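Local structure of surface protein SPB1 (Streptococcus agalactiae, 4UZG) at residues Gly2-Asp7 against Gln162-Arg167; Val59-Gly64 against Phe115-Ile120; Phe189-Ala194 against Tyr236-Lys241. The protein is the backbone subunit of the group B streptococcal type 2b pilus and probably polymerises into the shaft through sortase-catalysed links. All blocks are in the same frame, centred on the assembly; numbering follows the deposited sequence.

Overall arrangement
Contacts 1 and 2 reach the same large mixed sheet, whereas contact 3 belongs to a separate four-stranded antiparallel sheet; contacts 2 and 3 sit on opposite sides of the chain's centre, their own centres about 51 Å apart. Contact 1, partly buried, brings together the two outermost strands of the large sheet by side-chain packing, one glutamine bond and a water. Contact 2 is a surface contact between a strand end and a loop, made by one methyl-on-ring touch and bridging waters, and it is nested in the chain between the segments of contact 1. Contact 3, with mostly buried residues, is the one held by a regular ladder of backbone hydrogen bonds.

Contact 1: residues Gly2-Asp7 against Gln162-Arg167; sequences GGKTVD and QKVTVR
K4 CG lies anti to the backbone N (chi1 -172°), which sets it against V164, and an anti chi2 carries K4 CD to the carbonyl oxygen of Q162; Q162 itself bends at chi2 (-67°), which brings its CD back beside G3. The K4 chain crosses the V164 side chain at about a right angle: K4 CG is 3.8 Å from V164 CG1, and K4 CD runs 3.7 Å from Q162 O. The same V164 CG1 is shared with V6, whose CG1 approaches it to 3.8 Å, and V164 CB sits 3.5 Å from K4 O. V164 therefore wedges between the two inward side chains of strand 4-6. At the start of the strand the contact turns polar. G3 N donates to Q162 OE1 at 2.9 Å in a nearly straight N-H...O bond, although the donor stands well above the carbonyl plane of the Q162 side chain. One water joins the backbones, accepting from K4 N at 3.0 Å and lying 2.9 Å from K163 O, to which it can donate in competition with other acceptors. The strand axes run 20° from parallel and come within 5.9 Å, and the link between them is made by side chains and water in place of a backbone ladder. Each strand instead pairs on its other side, G3 and T5 with strand 16-26, Q162 and V164 with strand 146-153. The extended K4 ends in a covalent bond from NZ to N147 CG, and NZ gives D42 a weak hydrogen bond. A first-strand lysine, K4, is thus tied to N147 on the penultimate strand of the large sheet with D42 as acidic neighbour, as in the isopeptide-bonded CnaA-type, immunoglobulin-like domains of Gram-positive pilins.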
loop_
_atom_site.group_PDB
_atom_site.type_symbol
_atom_site.label_atom_id
_atom_site.label_comp_id
_atom_site.label_asym_id
_atom_site.label_seq_id
_atom_site.Cartn_x
_atom_site.Cartn_y
_atom_site.Cartn_z
ATOM N N GLY A 2 0.510 -15.577 -2.677
ATOM C CA GLY A 2 1.044 -16.024 -3.949
ATOM C C GLY A 2 2.481 -15.585 -4.168
ATOM O O GLY A 2 3.210 -15.315 -3.209
ATOM N N GLY A 3 2.878 -15.527 -5.438
ATOM C CA GLY A 3 4.242 -15.195 -5.849
ATOM C C GLY A 3 4.565 -13.715 -5.913
ATOM O O GLY A 3 5.690 -13.348 -6.166
ATOM N N LYS A 4 3.588 -12.862 -5.670
ATOM C CA LYS A 4 3.807 -11.431 -5.571
ATOM C C LYS A 4 3.266 -11.008 -4.204
ATOM O O LYS A 4 2.090 -11.243 -3.906
ATOM C CB LYS A 4 3.120 -10.643 -6.685
ATOM C CG LYS A 4 3.516 -9.172 -6.701
ATOM C CD LYS A 4 2.811 -8.344 -7.788
ATOM C CE LYS A 4 3.333 -6.945 -7.789
ATOM N NZ LYS A 4 2.648 -6.047 -8.739
ATOM N N THR A 5 4.126 -10.405 -3.387
ATOM C CA THR A 5 3.761 -10.015 -2.026
ATOM C C THR A 5 4.233 -8.601 -1.722
ATOM O O THR A 5 5.065 -8.043 -2.447
ATOM C CB THR A 5 4.384 -10.989 -0.990
ATOM O OG1 THR A 5 5.803 -10.991 -1.130
ATOM C CG2 THR A 5 3.866 -12.402 -1.156
ATOM N N VAL A 6 3.668 -8.026 -0.661
ATOM C CA VAL A 6 4.102 -6.743 -0.123
ATOM C C VAL A 6 4.492 -6.932 1.336
ATOM O O VAL A 6 4.069 -7.905 1.977
ATOM C CB VAL A 6 3.049 -5.629 -0.287
ATOM C CG1 VAL A 6 2.877 -5.345 -1.766
ATOM C CG2 VAL A 6 1.731 -5.993 0.367
ATOM N N ASP A 7 5.242 -5.974 1.881
ATOM C CA ASP A 7 5.834 -6.128 3.185
ATOM C C ASP A 7 4.916 -5.827 4.362
ATOM O O ASP A 7 5.255 -6.205 5.477
ATOM C CB ASP A 7 7.147 -5.337 3.310
ATOM C CG ASP A 7 6.994 -3.831 3.234
ATOM O OD1 ASP A 7 6.234 -3.296 2.418
ATOM O OD2 ASP A 7 7.703 -3.170 3.991
ATOM N N GLN A 162 0.795 -13.268 -11.072
ATOM C CA GLN A 162 0.658 -13.188 -9.629
ATOM C C GLN A 162 0.304 -11.744 -9.276
ATOM O O GLN A 162 0.943 -10.809 -9.764
ATOM C CB GLN A 162 1.951 -13.621 -8.910
ATOM C CG GLN A 162 2.427 -15.035 -9.239
ATOM C CD GLN A 162 1.507 -16.128 -8.727
ATOM O OE1 GLN A 162 1.034 -16.078 -7.585
ATOM N NE2 GLN A 162 1.281 -17.146 -9.552
ATOM N N LYS A 163 -0.708 -11.572 -8.434
ATOM C CA LYS A 163 -1.225 -10.257 -8.115
ATOM C C LYS A 163 -1.113 -9.984 -6.630
ATOM O O LYS A 163 -1.133 -10.918 -5.815
ATOM C CB LYS A 163 -2.707 -10.188 -8.473
ATOM C CG LYS A 163 -2.993 -10.245 -9.943
ATOM C CD LYS A 163 -4.444 -9.912 -10.256
ATOM C CE LYS A 163 -5.428 -10.923 -9.774
ATOM N NZ LYS A 163 -6.755 -10.659 -10.433
ATOM N N VAL A 164 -1.078 -8.698 -6.274
ATOM C CA VAL A 164 -1.233 -8.310 -4.883
ATOM C C VAL A 164 -1.925 -6.953 -4.848
ATOM O O VAL A 164 -1.739 -6.140 -5.743
ATOM C CB VAL A 164 0.122 -8.342 -4.105
ATOM C CG1 VAL A 164 1.020 -7.209 -4.551
ATOM C CG2 VAL A 164 -0.100 -8.309 -2.604
ATOM N N THR A 165 -2.726 -6.743 -3.809
ATOM C CA THR A 165 -3.484 -5.507 -3.623
ATOM C C THR A 165 -2.952 -4.759 -2.407
ATOM O O THR A 165 -2.932 -5.309 -1.312
ATOM C CB THR A 165 -4.979 -5.839 -3.406
ATOM O OG1 THR A 165 -5.477 -6.630 -4.503
ATOM C CG2 THR A 165 -5.815 -4.554 -3.241
ATOM N N VAL A 166 -2.501 -3.526 -2.598
ATOM C CA VAL A 166 -2.095 -2.712 -1.454
ATOM C C VAL A 166 -3.354 -2.187 -0.765
ATOM O O VAL A 166 -4.381 -1.947 -1.404
ATOM C CB VAL A 166 -1.163 -1.549 -1.822
ATOM C CG1 VAL A 166 0.166 -2.073 -2.370
ATOM C CG2 VAL A 166 -1.866 -0.574 -2.756
ATOM N N ARG A 167 -3.289 -2.058 0.554
ATOM C CA ARG A 167 -4.472 -1.724 1.346
ATOM C C ARG A 167 -4.231 -0.556 2.282
ATOM O O ARG A 167 -3.133 -0.415 2.839
ATOM C CB ARG A 167 -4.891 -2.926 2.194
ATOM C CG ARG A 167 -5.121 -4.220 1.496
ATOM C CD ARG A 167 -6.477 -4.340 1.022
ATOM N NE ARG A 167 -6.763 -5.546 0.263
ATOM C CZ ARG A 167 -7.854 -5.657 -0.453
ATOM N NH1 ARG A 167 -8.717 -4.666 -0.479
ATOM N NH2 ARG A 167 -8.072 -6.730 -1.172
HETATM O O HOH W 1 0.605 -13.278 -5.538
#

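Contact 2: residues Val59-Gly64 against Phe115-Ile120; sequences VTITDG and FFYKGI
I61 meets Y117 through a single methyl: in the conformer described, one of two modelled, I61 CD1 lies 3.5 Å from the Y117 ring centroid and 21° off the ring normal, a CH-pi contact displaced toward the CZ and CE2 rim. I61 CD1 is anti to CA about the CB-CG1 bond (chi2 171°), which carries this methyl out over the ring. The opposite face of the ring is covered by F116 CB from the same loop, 3.6 Å above the Y117 plane and over its centre, so the tyrosine is clasped between two aliphatic groups. Two waters bridge the rest of the contact. Water 3 accepts from G64 N at 3.1 Å and lies 2.9 Å from both K118 O and I120 O, to which it can donate in competition with other acceptors. Water 2 is 3.3 Å from D63 OD2. The same water 2 is 3.1 Å from K118 O, again with competing acceptors. In the next shell, Y117 OH is hydrogen-bonded to G80 N, which holds the ring's tip, and the ring also meets that of W97. D63 OD1 is held by S65 OG and N67 N, and N67 is a calcium ligand. Backbone bonds of T60 with T124 and T62 with T122 place strand 50-62 beside strand 121-131, into which the 115-120 loop leads. The site is thus a strand-loop junction at the end of an inner strand of the large sheet, where strand 50-62 runs out toward a calcium-binding turn.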
loop_
_atom_site.group_PDB
_atom_site.type_symbol
_atom_site.label_atom_id
_atom_site.label_comp_id
_atom_site.label_asym_id
_atom_site.label_seq_id
_atom_site.Cartn_x
_atom_site.Cartn_y
_atom_site.Cartn_z
ATOM N N VAL A 59 17.627 -7.882 -7.989
ATOM C CA VAL A 59 17.300 -9.058 -8.777
ATOM C C VAL A 59 18.302 -10.153 -8.410
ATOM O O VAL A 59 19.507 -9.954 -8.556
ATOM C CB VAL A 59 17.360 -8.772 -10.291
ATOM C CG1 VAL A 59 16.891 -9.982 -11.064
ATOM C CG2 VAL A 59 16.531 -7.529 -10.639
ATOM N N THR A 60 17.804 -11.297 -7.950
ATOM C CA THR A 60 18.666 -12.389 -7.551
ATOM C C THR A 60 18.193 -13.721 -8.120
ATOM O O THR A 60 17.005 -13.931 -8.408
ATOM C CB THR A 60 18.740 -12.528 -6.007
ATOM O OG1 THR A 60 17.437 -12.804 -5.496
ATOM C CG2 THR A 60 19.328 -11.315 -5.315
ATOM N N ILE A 61 19.164 -14.620 -8.229
ATOM C CA ILE A 61 18.927 -16.012 -8.553
ATOM C C ILE A 61 19.467 -16.829 -7.385
ATOM O O ILE A 61 20.630 -16.686 -7.004
ATOM C CB ILE A 61 19.627 -16.437 -9.871
ATOM C CG1 ILE A 61 19.158 -15.551 -11.040
ATOM C CG2 ILE A 61 19.364 -17.911 -10.139
ATOM C CD1 ILE A 61 19.933 -15.760 -12.287
ATOM N N THR A 62 18.627 -17.688 -6.821
ATOM C CA THR A 62 19.009 -18.531 -5.682
ATOM C C THR A 62 18.878 -19.991 -6.098
ATOM O O THR A 62 17.810 -20.421 -6.549
ATOM C CB THR A 62 18.113 -18.253 -4.474
ATOM O OG1 THR A 62 18.135 -16.856 -4.175
ATOM C CG2 THR A 62 18.606 -19.029 -3.254
ATOM N N ASP A 63 19.962 -20.731 -5.973
ATOM C CA ASP A 63 19.977 -22.109 -6.404
ATOM C C ASP A 63 19.451 -23.005 -5.301
ATOM O O ASP A 63 19.072 -22.540 -4.227
ATOM C CB ASP A 63 21.341 -22.516 -6.984
ATOM C CG ASP A 63 22.408 -22.763 -5.940
ATOM O OD1 ASP A 63 22.108 -22.893 -4.731
ATOM O OD2 ASP A 63 23.583 -22.869 -6.369
ATOM N N GLY A 64 19.391 -24.298 -5.580
ATOM C CA GLY A 64 18.758 -25.229 -4.667
ATOM C C GLY A 64 19.495 -25.383 -3.347
ATOM O O GLY A 64 18.919 -25.876 -2.385
ATOM N N PHE A 115 24.397 -22.665 -20.869
ATOM C CA PHE A 115 23.609 -22.102 -19.779
ATOM C C PHE A 115 24.475 -21.428 -18.728
ATOM O O PHE A 115 25.572 -21.909 -18.404
ATOM C CB PHE A 115 22.810 -23.218 -19.105
ATOM C CG PHE A 115 21.803 -23.864 -20.007
ATOM C CD1 PHE A 115 20.683 -23.158 -20.421
ATOM C CD2 PHE A 115 21.960 -25.172 -20.454
ATOM C CE1 PHE A 115 19.744 -23.735 -21.244
ATOM C CE2 PHE A 115 21.018 -25.751 -21.290
ATOM C CZ PHE A 115 19.916 -25.038 -21.684
ATOM N N PHE A 116 23.962 -20.349 -18.143
ATOM C CA PHE A 116 24.665 -19.645 -17.078
ATOM C C PHE A 116 24.460 -20.257 -15.702
ATOM O O PHE A 116 25.329 -20.129 -14.833
ATOM C CB PHE A 116 24.239 -18.181 -17.006
ATOM C CG PHE A 116 24.405 -17.420 -18.298
ATOM C CD1 PHE A 116 25.460 -17.665 -19.161
ATOM C CD2 PHE A 116 23.485 -16.442 -18.635
ATOM C CE1 PHE A 116 25.580 -16.944 -20.328
ATOM C CE2 PHE A 116 23.595 -15.711 -19.795
ATOM C CZ PHE A 116 24.651 -15.951 -20.655
ATOM N N TYR A 117 23.310 -20.895 -15.496
ATOM C CA TYR A 117 22.872 -21.349 -14.191
ATOM C C TYR A 117 22.572 -22.836 -14.290
ATOM O O TYR A 117 22.370 -23.392 -15.387
ATOM C CB TYR A 117 21.653 -20.536 -13.736
ATOM C CG TYR A 117 21.908 -19.042 -13.878
ATOM C CD1 TYR A 117 22.895 -18.403 -13.133
ATOM C CD2 TYR A 117 21.222 -18.279 -14.821
ATOM C CE1 TYR A 117 23.187 -17.041 -13.310
ATOM C CE2 TYR A 117 21.489 -16.910 -14.991
ATOM C CZ TYR A 117 22.486 -16.312 -14.234
ATOM O OH TYR A 117 22.806 -14.980 -14.383
ATOM N N LYS A 118 22.605 -23.505 -13.158
ATOM C CA LYS A 118 22.349 -24.933 -13.153
ATOM C C LYS A 118 21.316 -25.278 -12.109
ATOM O O LYS A 118 21.074 -24.525 -11.144
ATOM C CB LYS A 118 23.630 -25.741 -12.980
ATOM C CG LYS A 118 24.441 -25.346 -11.790
ATOM C CD LYS A 118 25.732 -26.154 -11.681
ATOM C CE LYS A 118 26.436 -25.877 -10.354
ATOM N NZ LYS A 118 27.637 -26.735 -10.151
ATOM N N GLY A 119 20.672 -26.414 -12.351
ATOM C CA GLY A 119 19.685 -26.949 -11.454
ATOM C C GLY A 119 18.418 -26.127 -11.454
ATOM O O GLY A 119 18.025 -25.527 -12.455
ATOM N N ILE A 120 17.770 -26.159 -10.306
ATOM C CA ILE A 120 16.487 -25.504 -10.110
ATOM C C ILE A 120 16.733 -24.215 -9.350
ATOM O O ILE A 120 17.296 -24.238 -8.271
ATOM C CB ILE A 120 15.559 -26.437 -9.315
ATOM C CG1 ILE A 120 15.495 -27.825 -9.969
ATOM C CG2 ILE A 120 14.200 -25.820 -9.202
ATOM C CD1 ILE A 120 15.005 -28.890 -9.056
HETATM O O HOH W 2 23.214 -24.828 -8.966
HETATM O O HOH W 3 20.055 -25.202 -8.482
#

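Contact 3: residues Phe189-Ala194 against Tyr236-Lys241; sequences FVLKNA and YYLVEK. With EDO (1,2-ethanediol), chain B.
Two neighbouring strands of the prealbumin-like domain, 188-192 and 234-240, meet here as an antiparallel ladder, with F189, V190, L191 and K192 opposite E240, V239, L238 and Y237. Four backbone hydrogen bonds carry it. V190 and V239 exchange a reciprocal pair, both 3.0 Å from N to O, and K192 and Y237 another, with K192 N to Y237 O at 2.9 Å and Y237 N to K192 O at 2.8 Å. The side chains of F189, L191, L238 and E240 share one face. There L191 CD1 touches L238 CD2 at 3.5 Å, and E240 CG, anti to its backbone N (chi1 -169°), lies over the rim of one F189 ring face, 4.1 Å above the plane. E240 OE1 is hydrogen-bonded to L250 N, while its side chain also touches K175 on strand 169-177. On the other face V190 CG2 packs 3.8 Å from V239 CB, and K241 CG packs against V190 CG1 while K241 NZ forms a salt bridge to E212. Past the ladder, A194 N donates to O2 of an ethanediol, probably from the crystallisation liquor, at 2.8 Å, and that oxygen also lies over the rim of the Y236 ring. The prealbumin-like family, of the transthyretin clan, and an acid, E240, touching K175 on the domain's first strand are consistent with a CnaB-type pilin domain.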
loop_
_atom_site.group_PDB
_atom_site.type_symbol
_atom_site.label_atom_id
_atom_site.label_comp_id
_atom_site.label_asym_id
_atom_site.label_seq_id
_atom_site.Cartn_x
_atom_site.Cartn_y
_atom_site.Cartn_z
ATOM N N PHE A 189 -11.478 18.834 14.800
ATOM C CA PHE A 189 -10.676 17.741 15.347
ATOM C C PHE A 189 -9.310 17.703 14.709
ATOM O O PHE A 189 -9.123 18.083 13.543
ATOM C CB PHE A 189 -11.352 16.394 15.064
ATOM C CG PHE A 189 -12.555 16.109 15.923
ATOM C CD1 PHE A 189 -13.805 16.623 15.590
ATOM C CD2 PHE A 189 -12.448 15.375 17.087
ATOM C CE1 PHE A 189 -14.897 16.370 16.371
ATOM C CE2 PHE A 189 -13.548 15.137 17.876
ATOM C CZ PHE A 189 -14.773 15.647 17.534
ATOM N N VAL A 190 -8.364 17.170 15.472
ATOM C CA VAL A 190 -7.115 16.653 14.951
ATOM C C VAL A 190 -7.038 15.165 15.303
ATOM O O VAL A 190 -7.729 14.695 16.213
ATOM C CB VAL A 190 -5.889 17.439 15.475
ATOM C CG1 VAL A 190 -5.950 18.879 15.003
ATOM C CG2 VAL A 190 -5.745 17.366 16.988
ATOM N N LEU A 191 -6.211 14.440 14.562
ATOM C CA LEU A 191 -6.037 13.001 14.765
ATOM C C LEU A 191 -4.662 12.735 15.357
ATOM O O LEU A 191 -3.649 13.168 14.813
ATOM C CB LEU A 191 -6.189 12.239 13.453
ATOM C CG LEU A 191 -6.269 10.711 13.605
ATOM C CD1 LEU A 191 -7.561 10.305 14.256
ATOM C CD2 LEU A 191 -6.117 10.026 12.244
ATOM N N LYS A 192 -4.640 12.018 16.468
ATOM C CA LYS A 192 -3.410 11.574 17.104
ATOM C C LYS A 192 -3.203 10.081 16.854
ATOM O O LYS A 192 -4.179 9.310 16.782
ATOM C CB LYS A 192 -3.528 11.861 18.606
ATOM C CG LYS A 192 -2.266 11.876 19.424
ATOM C CD LYS A 192 -2.534 12.192 20.877
ATOM C CE LYS A 192 -1.255 12.268 21.659
ATOM N NZ LYS A 192 -1.540 12.638 23.048
ATOM N N ASN A 193 -1.948 9.689 16.680
ATOM C CA ASN A 193 -1.604 8.281 16.585
ATOM C C ASN A 193 -1.302 7.726 17.979
ATOM O O ASN A 193 -1.621 8.362 18.991
ATOM C CB ASN A 193 -0.477 8.059 15.559
ATOM C CG ASN A 193 0.835 8.659 15.986
ATOM O OD1 ASN A 193 1.026 9.045 17.144
ATOM N ND2 ASN A 193 1.788 8.681 15.060
ATOM N N ALA A 194 -0.755 6.518 18.036
ATOM C CA ALA A 194 -0.490 5.836 19.301
ATOM C C ALA A 194 0.865 6.159 19.881
ATOM O O ALA A 194 1.189 5.682 20.969
ATOM C CB ALA A 194 -0.636 4.329 19.104
ATOM N N TYR A 236 -5.865 4.987 16.921
ATOM C CA TYR A 236 -5.807 6.423 16.770
ATOM C C TYR A 236 -6.705 7.071 17.805
ATOM O O TYR A 236 -7.534 6.406 18.432
ATOM C CB TYR A 236 -6.238 6.808 15.341
ATOM C CG TYR A 236 -5.334 6.221 14.285
ATOM C CD1 TYR A 236 -4.170 6.872 13.920
ATOM C CD2 TYR A 236 -5.601 4.992 13.689
ATOM C CE1 TYR A 236 -3.297 6.330 12.967
ATOM C CE2 TYR A 236 -4.747 4.442 12.756
ATOM C CZ TYR A 236 -3.595 5.119 12.373
ATOM O OH TYR A 236 -2.712 4.609 11.438
ATOM N N TYR A 237 -6.554 8.380 17.961
ATOM C CA TYR A 237 -7.302 9.118 18.970
ATOM C C TYR A 237 -7.831 10.406 18.375
ATOM O O TYR A 237 -7.083 11.204 17.807
ATOM C CB TYR A 237 -6.402 9.423 20.183
ATOM C CG TYR A 237 -5.961 8.155 20.883
ATOM C CD1 TYR A 237 -4.812 7.481 20.489
ATOM C CD2 TYR A 237 -6.734 7.598 21.892
ATOM C CE1 TYR A 237 -4.429 6.290 21.091
ATOM C CE2 TYR A 237 -6.358 6.392 22.503
ATOM C CZ TYR A 237 -5.199 5.754 22.096
ATOM O OH TYR A 237 -4.851 4.566 22.706
ATOM N N LEU A 238 -9.137 10.603 18.522
ATOM C CA LEU A 238 -9.808 11.795 18.020
ATOM C C LEU A 238 -9.742 12.870 19.087
ATOM O O LEU A 238 -10.278 12.680 20.177
ATOM C CB LEU A 238 -11.266 11.487 17.713
ATOM C CG LEU A 238 -11.523 10.280 16.789
ATOM C CD1 LEU A 238 -13.011 10.025 16.621
ATOM C CD2 LEU A 238 -10.863 10.415 15.468
ATOM N N VAL A 239 -9.103 13.985 18.777
ATOM C CA VAL A 239 -8.896 15.068 19.726
ATOM C C VAL A 239 -9.707 16.286 19.264
ATOM O O VAL A 239 -9.434 16.860 18.212
ATOM C CB VAL A 239 -7.414 15.427 19.830
ATOM C CG1 VAL A 239 -7.185 16.595 20.766
ATOM C CG2 VAL A 239 -6.584 14.220 20.272
ATOM N N GLU A 240 -10.695 16.683 20.055
ATOM C CA GLU A 240 -11.483 17.849 19.729
ATOM C C GLU A 240 -10.713 19.100 20.109
ATOM O O GLU A 240 -10.301 19.275 21.258
ATOM C CB GLU A 240 -12.817 17.813 20.448
ATOM C CG GLU A 240 -13.763 18.858 19.943
ATOM C CD GLU A 240 -15.131 18.768 20.595
ATOM O OE1 GLU A 240 -15.266 19.073 21.793
ATOM O OE2 GLU A 240 -16.091 18.417 19.870
ATOM N N LYS A 241 -10.531 19.973 19.124
ATOM C CA LYS A 241 -9.889 21.258 19.307
ATOM C C LYS A 241 -10.893 22.393 19.488
ATOM O O LYS A 241 -10.574 23.382 20.149
ATOM C CB LYS A 241 -8.978 21.567 18.135
ATOM C CG LYS A 241 -7.815 20.610 17.993
ATOM C CD LYS A 241 -6.975 20.483 19.270
ATOM C CE LYS A 241 -6.269 21.766 19.674
ATOM N NZ LYS A 241 -5.195 22.203 18.736
HETATM C C1 EDO B . -0.389 2.792 15.635
HETATM O O1 EDO B . -1.367 2.146 16.418
HETATM C C2 EDO B . -1.028 3.950 14.891
HETATM O O2 EDO B . -1.439 4.967 15.781
#